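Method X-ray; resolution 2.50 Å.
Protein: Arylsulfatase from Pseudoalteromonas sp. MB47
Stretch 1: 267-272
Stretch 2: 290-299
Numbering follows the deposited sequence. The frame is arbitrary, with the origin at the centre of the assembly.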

ATOM      1  N   SER A 267      15.651 -20.723  32.527  1.00 25.56           N
ATOM      2  CA  SER A 267      14.800 -19.879  31.692  1.00 23.15           C
ATOM      3  C   SER A 267      15.207 -18.424  31.899  1.00 23.23           C
ATOM      4  O   SER A 267      14.705 -17.744  32.793  1.00 23.55           O
ATOM      5  CB  SER A 267      13.325 -20.123  32.044  1.00 23.33           C
ATOM      6  OG  SER A 267      12.462 -19.244  31.345  1.00 23.20           O
ATOM      7  N   PHE A 268      16.125 -17.950  31.056  1.00 22.99           N
ATOM      8  CA  PHE A 268      16.566 -16.568  31.141  1.00 23.09           C
ATOM      9  C   PHE A 268      15.372 -15.623  31.122  1.00 23.18           C
ATOM     10  O   PHE A 268      14.369 -15.872  30.446  1.00 23.32           O
ATOM     11  CB  PHE A 268      17.484 -16.207  29.967  1.00 24.97           C
ATOM     12  CG  PHE A 268      18.786 -16.945  29.947  1.00 22.80           C
ATOM     13  CD1 PHE A 268      19.886 -16.449  30.622  1.00 23.06           C
ATOM     14  CD2 PHE A 268      18.921 -18.116  29.224  1.00 22.57           C
ATOM     15  CE1 PHE A 268      21.090 -17.118  30.594  1.00 23.11           C
ATOM     16  CE2 PHE A 268      20.125 -18.789  29.192  1.00 22.62           C
ATOM     17  CZ  PHE A 268      21.210 -18.287  29.877  1.00 22.89           C
ATOM     18  N   SER A 269      15.487 -14.520  31.864  1.00 23.49           N
ATOM     19  CA  SER A 269      14.552 -13.418  31.673  1.00 23.60           C
ATOM     20  C   SER A 269      14.859 -12.673  30.379  1.00 23.33           C
ATOM     21  O   SER A 269      13.945 -12.235  29.672  1.00 23.26           O
ATOM     22  CB  SER A 269      14.605 -12.458  32.857  1.00 25.94           C
ATOM     23  OG  SER A 269      13.801 -11.316  32.606  1.00 24.24           O
ATOM     24  N   LYS A 270      16.137 -12.517  30.055  1.00 23.24           N
ATOM     25  CA  LYS A 270      16.523 -11.900  28.793  1.00 25.92           C
ATOM     26  C   LYS A 270      16.133 -12.807  27.630  1.00 22.64           C
ATOM     27  O   LYS A 270      16.065 -14.030  27.775  1.00 22.51           O
ATOM     28  CB  LYS A 270      18.024 -11.625  28.785  1.00 23.10           C
ATOM     29  CG  LYS A 270      18.436 -10.504  29.720  1.00 23.52           C
ATOM     30  CD  LYS A 270      19.893 -10.626  30.137  1.00 23.67           C
ATOM     31  CE  LYS A 270      20.296  -9.476  31.052  1.00 24.14           C
ATOM     32  NZ  LYS A 270      19.443  -9.390  32.274  1.00 24.44           N
ATOM     33  N   ILE A 271      15.875 -12.209  26.457  1.00 22.50           N
ATOM     34  CA  ILE A 271      16.016 -10.786  26.197  1.00 22.69           C
ATOM     35  C   ILE A 271      14.654 -10.097  26.083  1.00 22.82           C
ATOM     36  O   ILE A 271      14.441  -9.254  25.210  1.00 22.84           O
ATOM     37  CB  ILE A 271      16.829 -10.541  24.898  1.00 22.73           C
ATOM     38  CG1 ILE A 271      16.167 -11.250  23.709  1.00 22.22           C
ATOM     39  CG2 ILE A 271      18.259 -11.026  25.062  1.00 22.51           C
ATOM     40  CD1 ILE A 271      16.771 -10.883  22.375  1.00 28.53           C
ATOM     41  N   HIS A 272      13.729 -10.471  26.960  1.00 22.95           N
ATOM     42  CA  HIS A 272      12.430  -9.817  26.998  1.00 23.17           C
ATOM     43  C   HIS A 272      12.588  -8.359  27.418  1.00 23.56           C
ATOM     44  O   HIS A 272      13.452  -8.013  28.228  1.00 23.75           O
ATOM     45  CB  HIS A 272      11.499 -10.540  27.971  1.00 23.32           C
ATOM     46  CG  HIS A 272      10.046 -10.390  27.645  1.00 23.44           C
ATOM     47  ND1 HIS A 272       9.366  -9.200  27.789  1.00 23.81           N
ATOM     48  CD2 HIS A 272       9.139 -11.289  27.192  1.00 23.30           C
ATOM     49  CE1 HIS A 272       8.105  -9.370  27.434  1.00 23.88           C
ATOM     50  NE2 HIS A 272       7.942 -10.628  27.066  1.00 23.58           N
TER
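Stretch 2 (290-299) PVRDAMVEVD

How does stretch 2 lie on stretch 1? Residues 290-299 form a continuous helix that runs on later in the chain, held by i to i+4 backbone bonds such as V298 N to A294 O at 2.9 Å. It packs against an irregular segment with a cis peptide bond before I271, and a hydrogen bond from H272 N to S269 O at 3.2 Å spans the bend around the cis bond. The two run in opposite senses: F268 meets V298 late in the helix, K270 lies over A294, E297 and V298, and I271 reaches back to V291. The nearest pair of CA atoms is I271 CA and A294 CA, 6.4 Å apart.

What lies against A294? Its side chain is a single methyl pointing toward stretch 1, and it leaves a shallow place that K270 and I271 both cover. K270 CD lies 3.7 Å from A294 CB, while I271 CG2 stands 4.2 Å from the same A294 CB. I271 also reaches V291, one turn earlier, and M295, next to A294: I271 CD1 is 4.0 Å from V291 CG2, and I271 CG2 is 4.3 Å from M295 SD. One branched side chain thus touches three residues of the helix.

What does V298 fill? It points toward stretch 1 and fits in the notch between F268 and K270, which both point toward the helix, while S269 between them in sequence points sideways. V298 CG1 lies over the F268 ring, 4.0 Å from its centroid and only 11° off the ring normal, so it makes a CH-pi contact over the face. V298 CG2 fits between the ring's CD1 side and the start of the K270 side chain, 3.9 Å from F268 CD1 and 3.7 Å from K270 CB.

How does the long K270 side chain cross the helix surface? Its aliphatic part passes over V298 and A294 and brings K270 CE to 3.4 Å from E297 OE1, while the last bond, chi4 p, leaves the amine farther off. The charges stop short of a salt bridge: K270 NZ and E297 OE2 are 4.1 Å apart. A water joins them instead, accepting from K270 NZ at 3.1 Å and donating to E297 OE2 at 2.7 Å. No direct hydrogen bond links the two stretches, so apart from the K270-E297 pair and its water the contact rests on the fit of apolar surfaces, with 396 Å² buried in all.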

ATOM      1  N   PRO A 290      20.986  -1.751  25.080  1.00 25.12           N
ATOM      2  CA  PRO A 290      20.560  -2.680  26.141  1.00 24.93           C
ATOM      3  C   PRO A 290      20.316  -4.106  25.677  1.00 24.39           C
ATOM      4  O   PRO A 290      20.757  -5.046  26.348  1.00 24.26           O
ATOM      5  CB  PRO A 290      19.273  -2.025  26.670  1.00 25.14           C
ATOM      6  CG  PRO A 290      19.483  -0.572  26.432  1.00 25.62           C
ATOM      7  CD  PRO A 290      20.248  -0.474  25.132  1.00 25.52           C
ATOM      8  N   VAL A 291      19.635  -4.303  24.545  1.00 24.11           N
ATOM      9  CA  VAL A 291      19.281  -5.660  24.142  1.00 23.65           C
ATOM     10  C   VAL A 291      20.507  -6.432  23.670  1.00 23.48           C
ATOM     11  O   VAL A 291      20.557  -7.663  23.790  1.00 24.26           O
ATOM     12  CB  VAL A 291      18.189  -5.625  23.055  1.00 23.46           C
ATOM     13  CG1 VAL A 291      18.767  -5.148  21.734  1.00 23.50           C
ATOM     14  CG2 VAL A 291      17.549  -6.996  22.903  1.00 23.06           C
ATOM     15  N   ARG A 292      21.508  -5.743  23.123  1.00 23.72           N
ATOM     16  CA  ARG A 292      22.730  -6.426  22.711  1.00 23.65           C
ATOM     17  C   ARG A 292      23.644  -6.689  23.903  1.00 23.84           C
ATOM     18  O   ARG A 292      24.266  -7.754  23.991  1.00 23.70           O
ATOM     19  CB  ARG A 292      23.467  -5.605  21.654  1.00 23.90           C
ATOM     20  CG  ARG A 292      22.671  -5.353  20.385  1.00 23.78           C
ATOM     21  CD  ARG A 292      22.448  -6.622  19.562  1.00 23.37           C
ATOM     22  NE  ARG A 292      21.787  -6.305  18.296  1.00 23.33           N
ATOM     23  CZ  ARG A 292      20.497  -6.510  18.035  1.00 23.11           C
ATOM     24  NH1 ARG A 292      19.695  -7.059  18.939  1.00 22.90           N
ATOM     25  NH2 ARG A 292      20.010  -6.172  16.850  1.00 23.14           N
ATOM     26  N   ASP A 293      23.747  -5.722  24.820  1.00 24.22           N
ATOM     27  CA  ASP A 293      24.448  -5.970  26.074  1.00 24.44           C
ATOM     28  C   ASP A 293      23.847  -7.169  26.798  1.00 24.15           C
ATOM     29  O   ASP A 293      24.572  -7.976  27.391  1.00 24.18           O
ATOM     30  CB  ASP A 293      24.390  -4.733  26.968  1.00 24.91           C
ATOM     31  CG  ASP A 293      25.202  -3.574  26.423  1.00 25.77           C
ATOM     32  OD1 ASP A 293      25.950  -3.770  25.440  1.00 27.37           O
ATOM     33  OD2 ASP A 293      25.092  -2.462  26.983  1.00 25.72           O
ATOM     34  N   ALA A 294      22.517  -7.295  26.761  1.00 23.93           N
ATOM     35  CA  ALA A 294      21.862  -8.442  27.378  1.00 23.70           C
ATOM     36  C   ALA A 294      22.243  -9.737  26.679  1.00 23.35           C
ATOM     37  O   ALA A 294      22.349 -10.786  27.325  1.00 23.28           O
ATOM     38  CB  ALA A 294      20.344  -8.259  27.352  1.00 23.58           C
ATOM     39  N   MET A 295      22.453  -9.686  25.363  1.00 23.18           N
ATOM     40  CA  MET A 295      22.854 -10.886  24.635  1.00 22.92           C
ATOM     41  C   MET A 295      24.248 -11.334  25.059  1.00 23.11           C
ATOM     42  O   MET A 295      24.522 -12.536  25.144  1.00 22.98           O
ATOM     43  CB  MET A 295      22.792 -10.622  23.130  1.00 22.78           C
ATOM     44  CG  MET A 295      22.704 -11.882  22.274  1.00 34.71           C
ATOM     45  SD  MET A 295      21.378 -12.995  22.789  1.00 52.38           S
ATOM     46  CE  MET A 295      22.151 -14.590  22.531  1.00 37.72           C
ATOM     47  N   VAL A 296      25.141 -10.383  25.342  1.00 23.48           N
ATOM     48  CA  VAL A 296      26.467 -10.738  25.836  1.00 23.74           C
ATOM     49  C   VAL A 296      26.370 -11.356  27.226  1.00 23.83           C
ATOM     50  O   VAL A 296      27.096 -12.302  27.552  1.00 23.89           O
ATOM     51  CB  VAL A 296      27.387  -9.504  25.823  1.00 24.17           C
ATOM     52  CG1 VAL A 296      28.702  -9.804  26.516  1.00 24.53           C
ATOM     53  CG2 VAL A 296      27.632  -9.044  24.389  1.00 24.15           C
ATOM     54  N   GLU A 297      25.471 -10.835  28.067  1.00 23.89           N
ATOM     55  CA  GLU A 297      25.280 -11.416  29.392  1.00 24.02           C
ATOM     56  C   GLU A 297      24.765 -12.847  29.293  1.00 23.70           C
ATOM     57  O   GLU A 297      25.248 -13.739  29.999  1.00 23.82           O
ATOM     58  CB  GLU A 297      24.321 -10.551  30.213  1.00 24.19           C
ATOM     59  CG  GLU A 297      23.975 -11.129  31.584  1.00 24.37           C
ATOM     60  CD  GLU A 297      23.481 -10.074  32.568  1.00 25.93           C
ATOM     61  OE1 GLU A 297      23.481  -8.877  32.212  1.00 24.88           O
ATOM     62  OE2 GLU A 297      23.092 -10.442  33.699  1.00 24.95           O
ATOM     63  N   VAL A 298      23.784 -13.089  28.421  1.00 23.33           N
ATOM     64  CA  VAL A 298      23.253 -14.440  28.258  1.00 24.25           C
ATOM     65  C   VAL A 298      24.349 -15.396  27.807  1.00 23.05           C
ATOM     66  O   VAL A 298      24.412 -16.548  28.249  1.00 36.48           O
ATOM     67  CB  VAL A 298      22.072 -14.435  27.268  1.00 22.72           C
ATOM     68  CG1 VAL A 298      21.757 -15.850  26.808  1.00 29.92           C
ATOM     69  CG2 VAL A 298      20.853 -13.788  27.903  1.00 22.78           C
ATOM     70  N   ASP A 299      25.225 -14.936  26.912  1.00 23.09           N
ATOM     71  CA  ASP A 299      26.287 -15.801  26.414  1.00 23.96           C
ATOM     72  C   ASP A 299      27.305 -16.112  27.504  1.00 23.52           C
ATOM     73  O   ASP A 299      27.834 -17.228  27.566  1.00 23.58           O
ATOM     74  CB  ASP A 299      26.973 -15.150  25.212  1.00 23.18           C
ATOM     75  CG  ASP A 299      28.104 -15.998  24.659  1.00 33.54           C
ATOM     76  OD1 ASP A 299      27.810 -17.030  24.019  1.00 23.83           O
ATOM     77  OD2 ASP A 299      29.283 -15.635  24.870  1.00 31.16           O
TER
HETATM   78  O   HOH W   1      20.945  -9.506  34.989  1.00 30.41           O